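Sarcolemmal membrane-associated protein (Homo sapiens, PDB 6AR0) associates with the STRIPAK phosphatase-kinase complex, which dephosphorylates STK3 and so inhibits Hippo signalling, and is represented here by its FHA domain. Local coordinates at residues 2-10 and 18-26; 49-57 and 69-78. All blocks are in the same frame, centred on the assembly; numbering follows the deposited sequence.

Contact 1 of 2, residues 2-10 and 18-26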
ATOM      1  N   PRO A   2      19.475  -0.943 -12.489  1.00 23.54           N
ATOM      2  CA  PRO A   2      18.589   0.074 -11.916  1.00 21.14           C
ATOM      3  C   PRO A   2      17.148  -0.380 -11.848  1.00 19.23           C
ATOM      4  O   PRO A   2      16.637  -1.034 -12.755  1.00 20.79           O
ATOM      5  CB  PRO A   2      18.715   1.248 -12.885  1.00 24.72           C
ATOM      6  CG  PRO A   2      19.192   0.650 -14.160  1.00 33.39           C
ATOM      7  CD  PRO A   2      20.067  -0.496 -13.760  1.00 34.51           C
ATOM      8  N   SER A   3      16.491   0.000 -10.762  1.00 17.12           N
ATOM      9  CA  SER A   3      15.106  -0.370 -10.541  1.00 14.47           C
ATOM     10  C   SER A   3      14.507   0.676  -9.617  1.00 12.63           C
ATOM     11  O   SER A   3      15.078   0.943  -8.553  1.00 13.38           O
ATOM     12  CB  SER A   3      15.060  -1.745  -9.863  1.00 16.66           C
ATOM     13  OG  SER A   3      13.753  -2.268  -9.817  1.00 20.07           O
ATOM     14  N   ALA A   4      13.328   1.212  -9.974  1.00 12.94           N
ATOM     15  CA  ALA A   4      12.581   2.082  -9.063  1.00 10.76           C
ATOM     16  C   ALA A   4      12.186   1.301  -7.816  1.00  9.81           C
ATOM     17  O   ALA A   4      11.962   0.091  -7.857  1.00 10.25           O
ATOM     18  CB  ALA A   4      11.322   2.633  -9.736  1.00 11.82           C
ATOM     19  N   LEU A   5      12.072   2.011  -6.700  1.00  8.91           N
ATOM     20  CA  LEU A   5      11.943   1.370  -5.401  1.00  8.24           C
ATOM     21  C   LEU A   5      10.942   2.124  -4.535  1.00  7.44           C
ATOM     22  O   LEU A   5      10.983   3.358  -4.445  1.00  7.60           O
ATOM     23  CB  LEU A   5      13.305   1.367  -4.684  1.00  8.70           C
ATOM     24  CG  LEU A   5      13.364   0.947  -3.216  1.00  8.59           C
ATOM     25  CD1 LEU A   5      12.935  -0.503  -3.035  1.00  9.66           C
ATOM     26  CD2 LEU A   5      14.756   1.170  -2.660  1.00 11.54           C
ATOM     27  N   ALA A   6      10.076   1.365  -3.870  1.00  7.12           N
ATOM     28  CA  ALA A   6       9.214   1.863  -2.805  1.00  6.74           C
ATOM     29  C   ALA A   6       9.576   1.144  -1.519  1.00  7.92           C
ATOM     30  O   ALA A   6       9.544  -0.093  -1.465  1.00  8.55           O
ATOM     31  CB  ALA A   6       7.744   1.594  -3.115  1.00  7.72           C
ATOM     32  N   ILE A   7       9.905   1.908  -0.482  1.00  6.84           N
ATOM     33  CA  ILE A   7      10.158   1.357   0.842  1.00  7.30           C
ATOM     34  C   ILE A   7       8.941   1.631   1.707  1.00  6.94           C
ATOM     35  O   ILE A   7       8.531   2.784   1.858  1.00  8.34           O
ATOM     36  CB  ILE A   7      11.419   1.963   1.478  1.00  8.17           C
ATOM     37  CG1 ILE A   7      12.663   1.635   0.635  1.00  9.29           C
ATOM     38  CG2 ILE A   7      11.576   1.455   2.914  1.00  8.79           C
ATOM     39  CD1 ILE A   7      13.966   2.200   1.181  1.00 11.00           C
ATOM     40  N   PHE A   8       8.360   0.568   2.254  1.00  7.30           N
ATOM     41  CA  PHE A   8       7.211   0.653   3.154  1.00  7.50           C
ATOM     42  C   PHE A   8       7.693   0.409   4.578  1.00  7.55           C
ATOM     43  O   PHE A   8       8.253  -0.651   4.859  1.00  8.62           O
ATOM     44  CB  PHE A   8       6.184  -0.445   2.851  1.00  8.12           C
ATOM     45  CG  PHE A   8       5.447  -0.306   1.542  1.00  8.55           C
ATOM     46  CD1 PHE A   8       4.119   0.054   1.537  1.00 10.67           C
ATOM     47  CD2 PHE A   8       6.047  -0.619   0.328  1.00  8.94           C
ATOM     48  CE1 PHE A   8       3.413   0.142   0.352  1.00 13.61           C
ATOM     49  CE2 PHE A   8       5.340  -0.535  -0.871  1.00 10.41           C
ATOM     50  CZ  PHE A   8       4.024  -0.162  -0.847  1.00 12.14           C
ATOM     51  N   THR A   9       7.472   1.374   5.479  1.00  7.88           N
ATOM     52  CA  THR A   9       7.808   1.207   6.886  1.00  8.44           C
ATOM     53  C   THR A   9       6.553   1.306   7.736  1.00  8.34           C
ATOM     54  O   THR A   9       5.656   2.110   7.469  1.00 10.93           O
ATOM     55  CB  THR A   9       8.842   2.239   7.349  1.00  9.86           C
ATOM     56  OG1 THR A   9       8.409   3.554   7.035  1.00 15.68           O
ATOM     57  CG2 THR A   9      10.154   1.989   6.658  1.00 14.47           C
ATOM     58  N   CYS A  10       6.500   0.501   8.782  1.00  9.16           N
ATOM     59  CA  CYS A  10       5.306   0.343   9.600  1.00  9.08           C
ATOM     60  C   CYS A  10       5.152   1.498  10.583  1.00  9.84           C
ATOM     61  O   CYS A  10       6.038   1.739  11.412  1.00 14.10           O
ATOM     62  CB  CYS A  10       5.463  -0.979  10.343  1.00 10.61           C
ATOM     63  SG  CYS A  10       4.133  -1.499  11.405  1.00 12.01           S
ATOM     64  N   GLN A  18       6.891  -6.114   8.804  1.00  9.86           N
ATOM     65  CA  GLN A  18       8.303  -5.797   8.663  1.00  9.94           C
ATOM     66  C   GLN A  18       8.544  -4.985   7.395  1.00  9.21           C
ATOM     67  O   GLN A  18       7.883  -5.181   6.370  1.00  9.20           O
ATOM     68  CB  GLN A  18       9.149  -7.072   8.652  1.00 12.88           C
ATOM     69  CG  GLN A  18       8.997  -7.917   9.910  1.00 17.36           C
ATOM     70  CD  GLN A  18       9.318  -7.143  11.186  1.00 29.31           C
ATOM     71  OE1 GLN A  18      10.399  -6.565  11.323  1.00 27.61           O
ATOM     72  NE2 GLN A  18       8.375  -7.131  12.126  1.00 34.77           N
ATOM     73  N   GLU A  19       9.524  -4.092   7.473  1.00  9.68           N
ATOM     74  CA  GLU A  19       9.817  -3.149   6.400  1.00  9.09           C
ATOM     75  C   GLU A  19       9.986  -3.859   5.063  1.00  9.08           C
ATOM     76  O   GLU A  19      10.656  -4.895   4.963  1.00 10.12           O
ATOM     77  CB  GLU A  19      11.100  -2.406   6.765  1.00 10.98           C
ATOM     78  CG  GLU A  19      11.610  -1.442   5.716  1.00 11.26           C
ATOM     79  CD  GLU A  19      12.792  -0.635   6.229  1.00 12.77           C
ATOM     80  OE1 GLU A  19      12.870  -0.398   7.458  1.00 16.94           O
ATOM     81  OE2 GLU A  19      13.651  -0.259   5.417  1.00 13.82           O
ATOM     82  N   ARG A  20       9.415  -3.261   4.015  1.00  7.75           N
ATOM     83  CA  ARG A  20       9.432  -3.836   2.678  1.00  7.66           C
ATOM     84  C   ARG A  20      10.264  -2.965   1.748  1.00  7.91           C
ATOM     85  O   ARG A  20      10.145  -1.737   1.765  1.00  8.41           O
ATOM     86  CB  ARG A  20       8.018  -3.969   2.108  1.00  7.87           C
ATOM     87  CG  ARG A  20       7.029  -4.634   3.044  1.00  8.17           C
ATOM     88  CD  ARG A  20       7.452  -6.062   3.393  1.00  8.34           C
ATOM     89  NE  ARG A  20       6.503  -6.698   4.306  1.00  8.63           N
ATOM     90  CZ  ARG A  20       5.365  -7.293   3.937  1.00  8.16           C
ATOM     91  NH1 ARG A  20       5.018  -7.373   2.666  1.00  8.75           N
ATOM     92  NH2 ARG A  20       4.562  -7.802   4.853  1.00  9.24           N
ATOM     93  N   HIS A  21      11.107  -3.610   0.949  1.00  7.62           N
ATOM     94  CA  HIS A  21      11.883  -2.968  -0.112  1.00  7.88           C
ATOM     95  C   HIS A  21      11.322  -3.499  -1.424  1.00  7.46           C
ATOM     96  O   HIS A  21      11.718  -4.565  -1.884  1.00  8.55           O
ATOM     97  CB  HIS A  21      13.387  -3.270   0.018  1.00  8.36           C
ATOM     98  CG  HIS A  21      14.008  -2.682   1.244  1.00  9.38           C
ATOM     99  ND1 HIS A  21      15.335  -2.870   1.575  1.00 10.72           N
ATOM    100  CD2 HIS A  21      13.474  -1.910   2.218  1.00 10.22           C
ATOM    101  CE1 HIS A  21      15.586  -2.225   2.703  1.00 10.24           C
ATOM    102  NE2 HIS A  21      14.478  -1.626   3.105  1.00  9.85           N
ATOM    103  N   VAL A  22      10.365  -2.769  -1.987  1.00  7.33           N
ATOM    104  CA  VAL A  22       9.549  -3.253  -3.103  1.00  7.61           C
ATOM    105  C   VAL A  22      10.033  -2.581  -4.381  1.00  6.90           C
ATOM    106  O   VAL A  22       9.773  -1.398  -4.608  1.00  8.49           O
ATOM    107  CB  VAL A  22       8.053  -2.979  -2.881  1.00  7.92           C
ATOM    108  CG1 VAL A  22       7.228  -3.514  -4.050  1.00  9.28           C
ATOM    109  CG2 VAL A  22       7.572  -3.579  -1.570  1.00  8.90           C
ATOM    110  N   TYR A  23      10.702  -3.337  -5.240  1.00  8.21           N
ATOM    111  CA  TYR A  23      11.132  -2.818  -6.526  1.00  8.12           C
ATOM    112  C   TYR A  23       9.972  -2.816  -7.513  1.00  8.57           C
ATOM    113  O   TYR A  23       9.128  -3.718  -7.524  1.00 10.59           O
ATOM    114  CB  TYR A  23      12.317  -3.634  -7.039  1.00  8.84           C
ATOM    115  CG  TYR A  23      13.532  -3.404  -6.186  1.00  9.57           C
ATOM    116  CD1 TYR A  23      14.285  -2.254  -6.338  1.00 10.82           C
ATOM    117  CD2 TYR A  23      13.909  -4.316  -5.202  1.00 10.90           C
ATOM    118  CE1 TYR A  23      15.394  -2.020  -5.540  1.00 12.42           C
ATOM    119  CE2 TYR A  23      15.019  -4.086  -4.402  1.00 13.68           C
ATOM    120  CZ  TYR A  23      15.756  -2.950  -4.584  1.00 11.94           C
ATOM    121  OH  TYR A  23      16.873  -2.722  -3.804  1.00 15.11           O
ATOM    122  N   LEU A  24       9.920  -1.775  -8.327  1.00  8.84           N
ATOM    123  CA  LEU A  24       8.770  -1.458  -9.174  1.00  9.06           C
ATOM    124  C   LEU A  24       9.131  -1.484 -10.660  1.00 11.02           C
ATOM    125  O   LEU A  24       8.725  -0.616 -11.443  1.00 11.83           O
ATOM    126  CB  LEU A  24       8.177  -0.109  -8.783  1.00  8.78           C
ATOM    127  CG  LEU A  24       7.605  -0.041  -7.366  1.00  9.93           C
ATOM    128  CD1 LEU A  24       7.166   1.378  -7.059  1.00 13.05           C
ATOM    129  CD2 LEU A  24       6.449  -1.005  -7.170  1.00 13.77           C
ATOM    130  N   ASP A  25       9.885  -2.489 -11.092  1.00 11.67           N
ATOM    131  CA  ASP A  25      10.072  -2.684 -12.526  1.00 11.53           C
ATOM    132  C   ASP A  25       8.741  -2.891 -13.227  1.00 12.05           C
ATOM    133  O   ASP A  25       8.610  -2.573 -14.415  1.00 14.75           O
ATOM    134  CB  ASP A  25      10.973  -3.892 -12.796  1.00 14.99           C
ATOM    135  CG  ASP A  25      12.430  -3.633 -12.475  1.00 15.85           C
ATOM    136  OD1 ASP A  25      12.835  -2.459 -12.292  1.00 17.99           O
ATOM    137  OD2 ASP A  25      13.197  -4.621 -12.434  1.00 19.51           O
ATOM    138  N   GLU A  26       7.778  -3.478 -12.532  1.00 12.78           N
ATOM    139  CA  GLU A  26       6.414  -3.609 -13.025  1.00 12.10           C
ATOM    140  C   GLU A  26       5.452  -3.399 -11.862  1.00 10.14           C
ATOM    141  O   GLU A  26       5.865  -3.389 -10.699  1.00 10.23           O
ATOM    142  CB  GLU A  26       6.181  -4.967 -13.682  1.00 16.07           C
ATOM    143  CG  GLU A  26       6.275  -6.117 -12.721  1.00 22.34           C
ATOM    144  CD  GLU A  26       6.248  -7.460 -13.425  1.00 32.99           C
ATOM    145  OE1 GLU A  26       6.394  -8.494 -12.741  1.00 37.55           O
ATOM    146  OE2 GLU A  26       6.079  -7.482 -14.663  1.00 36.99           O
TER
HETATM  147  O   HOH W   1      12.430   0.262 -12.517  1.00 15.97           O

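Contact 2 of 2, residues 49-57 and 69-78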
ATOM      1  N   LYS A  49      -6.078  -9.031   8.418  1.00 12.26           N
ATOM      2  CA  LYS A  49      -7.412  -9.537   8.133  1.00 12.93           C
ATOM      3  C   LYS A  49      -8.218  -8.588   7.261  1.00 12.10           C
ATOM      4  O   LYS A  49      -9.066  -9.035   6.475  1.00 14.03           O
ATOM      5  CB  LYS A  49      -8.147  -9.765   9.460  1.00 14.63           C
ATOM      6  CG  LYS A  49      -9.460 -10.487   9.306  1.00 15.62           C
ATOM      7  CD  LYS A  49     -10.144 -10.728  10.633  1.00 18.13           C
ATOM      8  CE  LYS A  49     -11.457 -11.453  10.435  1.00 20.61           C
ATOM      9  NZ  LYS A  49     -12.234 -11.482  11.687  1.00 21.32           N
ATOM     10  N   VAL A  50      -8.030  -7.282   7.441  1.00 11.30           N
ATOM     11  CA  VAL A  50      -8.927  -6.300   6.843  1.00 11.13           C
ATOM     12  C   VAL A  50      -8.585  -5.983   5.396  1.00 10.90           C
ATOM     13  O   VAL A  50      -9.335  -5.229   4.753  1.00 13.33           O
ATOM     14  CB  VAL A  50      -9.026  -5.031   7.717  1.00 11.96           C
ATOM     15  CG1 VAL A  50      -9.442  -5.374   9.153  1.00 15.87           C
ATOM     16  CG2 VAL A  50      -7.728  -4.271   7.724  1.00 13.53           C
ATOM     17  N   LEU A  51      -7.508  -6.543   4.843  1.00  9.95           N
ATOM     18  CA  LEU A  51      -7.178  -6.330   3.436  1.00  9.09           C
ATOM     19  C   LEU A  51      -7.929  -7.308   2.551  1.00 10.36           C
ATOM     20  O   LEU A  51      -8.185  -8.453   2.933  1.00 11.47           O
ATOM     21  CB  LEU A  51      -5.685  -6.511   3.162  1.00 10.04           C
ATOM     22  CG  LEU A  51      -4.852  -5.224   3.322  1.00 10.73           C
ATOM     23  CD1 LEU A  51      -4.802  -4.726   4.763  1.00 12.52           C
ATOM     24  CD2 LEU A  51      -3.448  -5.417   2.792  1.00 14.24           C
ATOM     25  N   SER A  52      -8.255  -6.853   1.347  1.00 10.16           N
ATOM     26  CA  SER A  52      -8.754  -7.730   0.301  1.00 10.27           C
ATOM     27  C   SER A  52      -7.595  -8.466  -0.374  1.00 10.68           C
ATOM     28  O   SER A  52      -6.432  -8.052  -0.302  1.00  9.87           O
ATOM     29  CB  SER A  52      -9.545  -6.915  -0.727  1.00 10.92           C
ATOM     30  OG  SER A  52     -10.675  -6.310  -0.130  1.00 12.31           O
ATOM     31  N   ARG A  53      -7.921  -9.580  -1.036  1.00 11.26           N
ATOM     32  CA  ARG A  53      -6.901 -10.333  -1.756  1.00 11.64           C
ATOM     33  C   ARG A  53      -6.268  -9.481  -2.845  1.00 10.79           C
ATOM     34  O   ARG A  53      -5.039  -9.446  -2.988  1.00 11.49           O
ATOM     35  CB  ARG A  53      -7.517 -11.593  -2.364  1.00 14.22           C
ATOM     36  CG  ARG A  53      -6.520 -12.445  -3.142  1.00 16.65           C
ATOM     37  CD  ARG A  53      -7.171 -13.659  -3.791  1.00 18.91           C
ATOM     38  NE  ARG A  53      -6.178 -14.488  -4.479  1.00 25.93           N
ATOM     39  CZ  ARG A  53      -5.852 -15.739  -4.150  1.00 29.38           C
ATOM     40  NH1 ARG A  53      -6.447 -16.369  -3.142  1.00 30.41           N
ATOM     41  NH2 ARG A  53      -4.923 -16.376  -4.851  1.00 29.25           N
ATOM     42  N   ASN A  54      -7.096  -8.785  -3.620  1.00 11.43           N
ATOM     43  CA  ASN A  54      -6.646  -7.863  -4.658  1.00 11.40           C
ATOM     44  C   ASN A  54      -7.059  -6.469  -4.201  1.00 10.74           C
ATOM     45  O   ASN A  54      -8.104  -5.946  -4.577  1.00 11.90           O
ATOM     46  CB  ASN A  54      -7.262  -8.220  -5.996  1.00 13.50           C
ATOM     47  CG  ASN A  54      -7.036  -9.667  -6.364  1.00 20.46           C
ATOM     48  OD1 ASN A  54      -5.906 -10.141  -6.379  1.00 23.47           O
ATOM     49  ND2 ASN A  54      -8.116 -10.384  -6.643  1.00 27.41           N
ATOM     50  N   HIS A  55      -6.238  -5.880  -3.338  1.00  9.46           N
ATOM     51  CA  HIS A  55      -6.633  -4.676  -2.623  1.00  8.51           C
ATOM     52  C   HIS A  55      -6.287  -3.402  -3.391  1.00  8.10           C
ATOM     53  O   HIS A  55      -7.128  -2.512  -3.556  1.00  8.42           O
ATOM     54  CB  HIS A  55      -5.962  -4.689  -1.246  1.00  8.56           C
ATOM     55  CG  HIS A  55      -6.520  -3.686  -0.304  1.00  8.01           C
ATOM     56  ND1 HIS A  55      -7.345  -4.030   0.743  1.00  9.05           N
ATOM     57  CD2 HIS A  55      -6.410  -2.340  -0.284  1.00  8.54           C
ATOM     58  CE1 HIS A  55      -7.703  -2.932   1.378  1.00  8.93           C
ATOM     59  NE2 HIS A  55      -7.151  -1.895   0.775  1.00  9.49           N
ATOM     60  N   ALA A  56      -5.050  -3.313  -3.861  1.00  7.84           N
ATOM     61  CA  ALA A  56      -4.577  -2.121  -4.547  1.00  7.66           C
ATOM     62  C   ALA A  56      -3.420  -2.527  -5.451  1.00  7.67           C
ATOM     63  O   ALA A  56      -2.996  -3.687  -5.485  1.00  8.16           O
ATOM     64  CB  ALA A  56      -4.200  -1.020  -3.545  1.00  8.38           C
ATOM     65  N   LEU A  57      -2.935  -1.554  -6.211  1.00  8.02           N
ATOM     66  CA  LEU A  57      -1.844  -1.730  -7.150  1.00  7.75           C
ATOM     67  C   LEU A  57      -0.952  -0.506  -7.053  1.00  7.20           C
ATOM     68  O   LEU A  57      -1.456   0.615  -7.002  1.00  7.71           O
ATOM     69  CB  LEU A  57      -2.444  -1.836  -8.549  1.00  9.61           C
ATOM     70  CG  LEU A  57      -1.569  -2.347  -9.689  1.00 11.47           C
ATOM     71  CD1 LEU A  57      -1.119  -3.778  -9.446  1.00 12.12           C
ATOM     72  CD2 LEU A  57      -2.328  -2.240 -10.994  1.00 14.09           C
ATOM     73  N   LEU A  69      -0.719   4.879  -6.983  1.00  6.81           N
ATOM     74  CA  LEU A  69      -1.457   3.893  -6.217  1.00  6.86           C
ATOM     75  C   LEU A  69      -2.900   3.882  -6.703  1.00  7.01           C
ATOM     76  O   LEU A  69      -3.489   4.941  -6.947  1.00  8.75           O
ATOM     77  CB  LEU A  69      -1.404   4.277  -4.734  1.00  7.50           C
ATOM     78  CG  LEU A  69      -2.083   3.372  -3.713  1.00  7.26           C
ATOM     79  CD1 LEU A  69      -1.462   1.987  -3.713  1.00  8.79           C
ATOM     80  CD2 LEU A  69      -1.999   3.991  -2.322  1.00  8.41           C
ATOM     81  N   GLN A  70      -3.471   2.689  -6.862  1.00  7.32           N
ATOM     82  CA  GLN A  70      -4.849   2.545  -7.302  1.00  7.74           C
ATOM     83  C   GLN A  70      -5.548   1.507  -6.442  1.00  7.60           C
ATOM     84  O   GLN A  70      -5.035   0.397  -6.260  1.00  8.50           O
ATOM     85  CB  GLN A  70      -4.886   2.106  -8.766  1.00  8.90           C
ATOM     86  CG  GLN A  70      -6.275   1.970  -9.318  1.00 10.28           C
ATOM     87  CD  GLN A  70      -6.250   1.667 -10.787  1.00 13.52           C
ATOM     88  OE1 GLN A  70      -5.363   0.957 -11.271  1.00 15.57           O
ATOM     89  NE2 GLN A  70      -7.208   2.209 -11.516  1.00 14.43           N
ATOM     90  N   ASP A  71      -6.735   1.844  -5.947  1.00  7.82           N
ATOM     91  CA  ASP A  71      -7.554   0.877  -5.231  1.00  7.90           C
ATOM     92  C   ASP A  71      -8.276   0.005  -6.254  1.00  9.45           C
ATOM     93  O   ASP A  71      -8.919   0.525  -7.173  1.00 10.03           O
ATOM     94  CB  ASP A  71      -8.565   1.603  -4.342  1.00  9.23           C
ATOM     95  CG  ASP A  71      -9.382   0.656  -3.503  1.00  9.22           C
ATOM     96  OD1 ASP A  71     -10.108  -0.174  -4.092  1.00 10.21           O
ATOM     97  OD2 ASP A  71      -9.250   0.740  -2.259  1.00  9.28           O
ATOM     98  N   THR A  72      -8.138  -1.312  -6.123  1.00  9.26           N
ATOM     99  CA  THR A  72      -8.744  -2.261  -7.064  1.00 11.09           C
ATOM    100  C   THR A  72      -9.964  -2.950  -6.448  1.00 10.19           C
ATOM    101  O   THR A  72     -10.040  -4.170  -6.330  1.00 12.45           O
ATOM    102  CB  THR A  72      -7.699  -3.271  -7.538  1.00 10.40           C
ATOM    103  OG1 THR A  72      -7.170  -3.990  -6.418  1.00 10.29           O
ATOM    104  CG2 THR A  72      -6.565  -2.591  -8.256  1.00 11.59           C
ATOM    105  N   LYS A  73     -10.954  -2.138  -6.073  1.00 11.09           N
ATOM    106  CA  LYS A  73     -12.207  -2.633  -5.502  1.00 12.51           C
ATOM    107  C   LYS A  73     -12.000  -3.277  -4.131  1.00 11.46           C
ATOM    108  O   LYS A  73     -12.595  -4.312  -3.827  1.00 12.76           O
ATOM    109  CB  LYS A  73     -12.936  -3.593  -6.455  1.00 12.85           C
ATOM    110  CG  LYS A  73     -13.121  -3.035  -7.852  1.00 15.00           C
ATOM    111  CD  LYS A  73     -14.010  -3.919  -8.703  1.00 18.38           C
ATOM    112  CE  LYS A  73     -14.147  -3.369 -10.116  1.00 24.62           C
ATOM    113  NZ  LYS A  73     -12.885  -3.481 -10.903  1.00 33.98           N
ATOM    114  N   SER A  74     -11.174  -2.665  -3.288  1.00 11.29           N
ATOM    115  CA  SER A  74     -11.001  -3.188  -1.942  1.00 10.86           C
ATOM    116  C   SER A  74     -12.311  -3.062  -1.177  1.00 11.63           C
ATOM    117  O   SER A  74     -13.093  -2.128  -1.378  1.00 12.63           O
ATOM    118  CB  SER A  74      -9.905  -2.439  -1.181  1.00 10.35           C
ATOM    119  OG  SER A  74     -10.349  -1.170  -0.732  1.00 10.50           O
ATOM    120  N   SER A  75     -12.532  -4.000  -0.258  1.00 11.85           N
ATOM    121  CA  SER A  75     -13.711  -3.919   0.591  1.00 13.64           C
ATOM    122  C   SER A  75     -13.617  -2.766   1.576  1.00 12.84           C
ATOM    123  O   SER A  75     -14.616  -2.067   1.805  1.00 16.29           O
ATOM    124  CB  SER A  75     -13.900  -5.227   1.350  1.00 16.33           C
ATOM    125  OG  SER A  75     -14.048  -6.312   0.455  1.00 20.09           O
ATOM    126  N   ASN A  76     -12.440  -2.551   2.179  1.00 12.10           N
ATOM    127  CA  ASN A  76     -12.329  -1.684   3.350  1.00 12.25           C
ATOM    128  C   ASN A  76     -11.543  -0.400   3.131  1.00 12.32           C
ATOM    129  O   ASN A  76     -11.409   0.393   4.081  1.00 13.00           O
ATOM    130  CB  ASN A  76     -11.765  -2.455   4.544  1.00 12.98           C
ATOM    131  CG  ASN A  76     -12.707  -3.531   5.015  1.00 14.13           C
ATOM    132  OD1 ASN A  76     -13.925  -3.331   5.068  1.00 15.30           O
ATOM    133  ND2 ASN A  76     -12.157  -4.686   5.348  1.00 15.33           N
ATOM    134  N   GLY A  77     -11.008  -0.171   1.942  1.00 10.31           N
ATOM    135  CA  GLY A  77     -10.493   1.145   1.618  1.00 10.01           C
ATOM    136  C   GLY A  77      -8.981   1.204   1.473  1.00  9.10           C
ATOM    137  O   GLY A  77      -8.235   0.396   2.039  1.00  9.03           O
ATOM    138  N   THR A  78      -8.535   2.177   0.688  1.00  8.74           N
ATOM    139  CA  THR A  78      -7.140   2.555   0.549  1.00  8.01           C
ATOM    140  C   THR A  78      -7.075   4.061   0.723  1.00  7.98           C
ATOM    141  O   THR A  78      -7.961   4.774   0.239  1.00  9.19           O
ATOM    142  CB  THR A  78      -6.627   2.180  -0.857  1.00  8.17           C
ATOM    143  OG1 THR A  78      -6.761   0.771  -1.050  1.00  9.41           O
ATOM    144  CG2 THR A  78      -5.168   2.550  -1.051  1.00  9.53           C
TER
HETATM  145  O   HOH W   2     -10.404  -4.567   2.194  1.00 11.40           O
HETATM  146  O   HOH W   3     -12.341  -8.516  -0.195  1.00 27.75           O
HETATM  147  O   HOH W   4     -10.830  -6.542  -4.475  1.00 18.76           O
HETATM  148  O   HOH W   5      -4.930  -5.569  -6.501  1.00 11.13           O

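Contact 1 of 2, residues 2-10 and 18-26
Leu5 lays its CD1 methyl over one face of the Tyr23 ring, a CH-pi contact with the carbon 3.9 Å from the ring centroid and displaced toward the rim. Leu5 CG stands anti to the backbone N (chi1 170°), and the turn at chi2 brings CD1 over to the neighbouring strand, where it also meets the backbone of Val22. This is the N-terminal beta hairpin of the domain, strands 5-10 and 20-23 running antiparallel with axes 4.7 Å apart. Ala6 with Val22 and Phe8 with Arg20 are its hydrogen-bonded pairs; the bond from Ala6 N to Val22 O, 2.9 Å, is almost straight.

Leu5, Ile7, His21 and Tyr23 share the outer face. Ile7 and His21 lie side by side, CG2 of Ile7 3.9 Å from His21 CD2. The imidazole is held at its edge by Glu19: His21 NE2 donates in the ring plane to Glu19 OE2, 2.8 Å away, on the anti side of the carboxylate. Thr9 CG2 runs alongside the same glutamate.

On the other, buried face Phe8 crosses Val22 at a slant, Phe8 CD2 3.8 Å from Val22 CG2, while Ala6 CB touches Leu24 CD1. Strand 117-128 pairs with the other edge of strand 5-10, and Leu127 and Ile125 meet Ala6 and Phe8. Arg20 sends its NH1 to the carbonyls of Asn43 and Thr45.

At the open end Ser3 OG donates to Asp25 OD1 at 2.6 Å, coming from above the carboxylate plane. A water bridges Ala4 N to the same oxygen. OD1 thus accepts two hydrogen bonds, which would probably stabilise Asp25 as the anion and tie the first residues to the turn after strand 20-23.

Contact 2 of 2, residues 49-57 and 69-78
His55 reaches across to Ser74 and Gly77, in the loop that leads into strand 78-80 of this FHA beta sandwich. The Ser52-Arg53-Asn54-His55 run fits the SxxH signature of FHA domains, and Ser74-Ser75-Asn76-Gly77 the family's loop ending in Asn-Gly. Although CB starts away from the second segment, CG lies anti to the backbone N (chi1 -167°) and the ring turns back toward it. Beyond CG, His55 ND1 accepts from Ser52 N at 3.0 Å, within the ring plane. CE1 and NE2 pass beneath Ser74 CB, which sits squarely over the ring centre, 3.4 Å from the centroid. His55 CD2 has Thr78 OG1 beside it at 3.2 Å. At the tip, His55 NE2 donates to Gly77 O, 2.8 Å away; the oxygen lies in the ring plane, but the donor stands above the carbonyl plane. With both nitrogens engaged, the ring's rotation is fixed. Replaced by an alanine, the histidine would probably leave Ser52 N and Gly77 O without these partners and a gap under Ser74 CB, with one link between the loops lost.

Asp71 orders the second loop from within. Its OD1 takes Ser74 N in an Asx motif, and OD2 accepts from the hydroxyls of Ser74 and Thr78. Toward strand 28-32, His55 and Ala56 both face Ile30 in a classic beta bulge; toward strand 66-71, Leu57 and Gln70 form a hydrogen-bonded pair.

Ser52 OG lies 3.0 Å from Ser75 N and shares a water with Ser75 OG, while Arg32 NH1 bonds Leu51 O. FHA domains in general bind phosphothreonine at such loops, so this is probably the phosphopeptide end. Asn76 ND2 donates to Val50 O at 2.9 Å, with that oxygen close to the amide plane.

In the fold
The two contacts follow one another along the chain and sit on opposite sides of its centre, their own centres 18 Å apart and their nearest atoms about 7 Å apart, without touching. Contact 1 belongs to the sheet that contains strand 117-128, contact 2 to the sheet of strands 28-32 and 56-61. Side chains join the two layers: Leu24 and Ala4 of contact 1 meet Phe60, farther along the strand that Ala56 and Leu57 begin. Val50, in the loop before that strand, rests on Cys120 of strand 117-128. The probable phosphopeptide-binding loops lie in contact 2; contact 1 is the N-terminal hairpin, across the chain's centre from them.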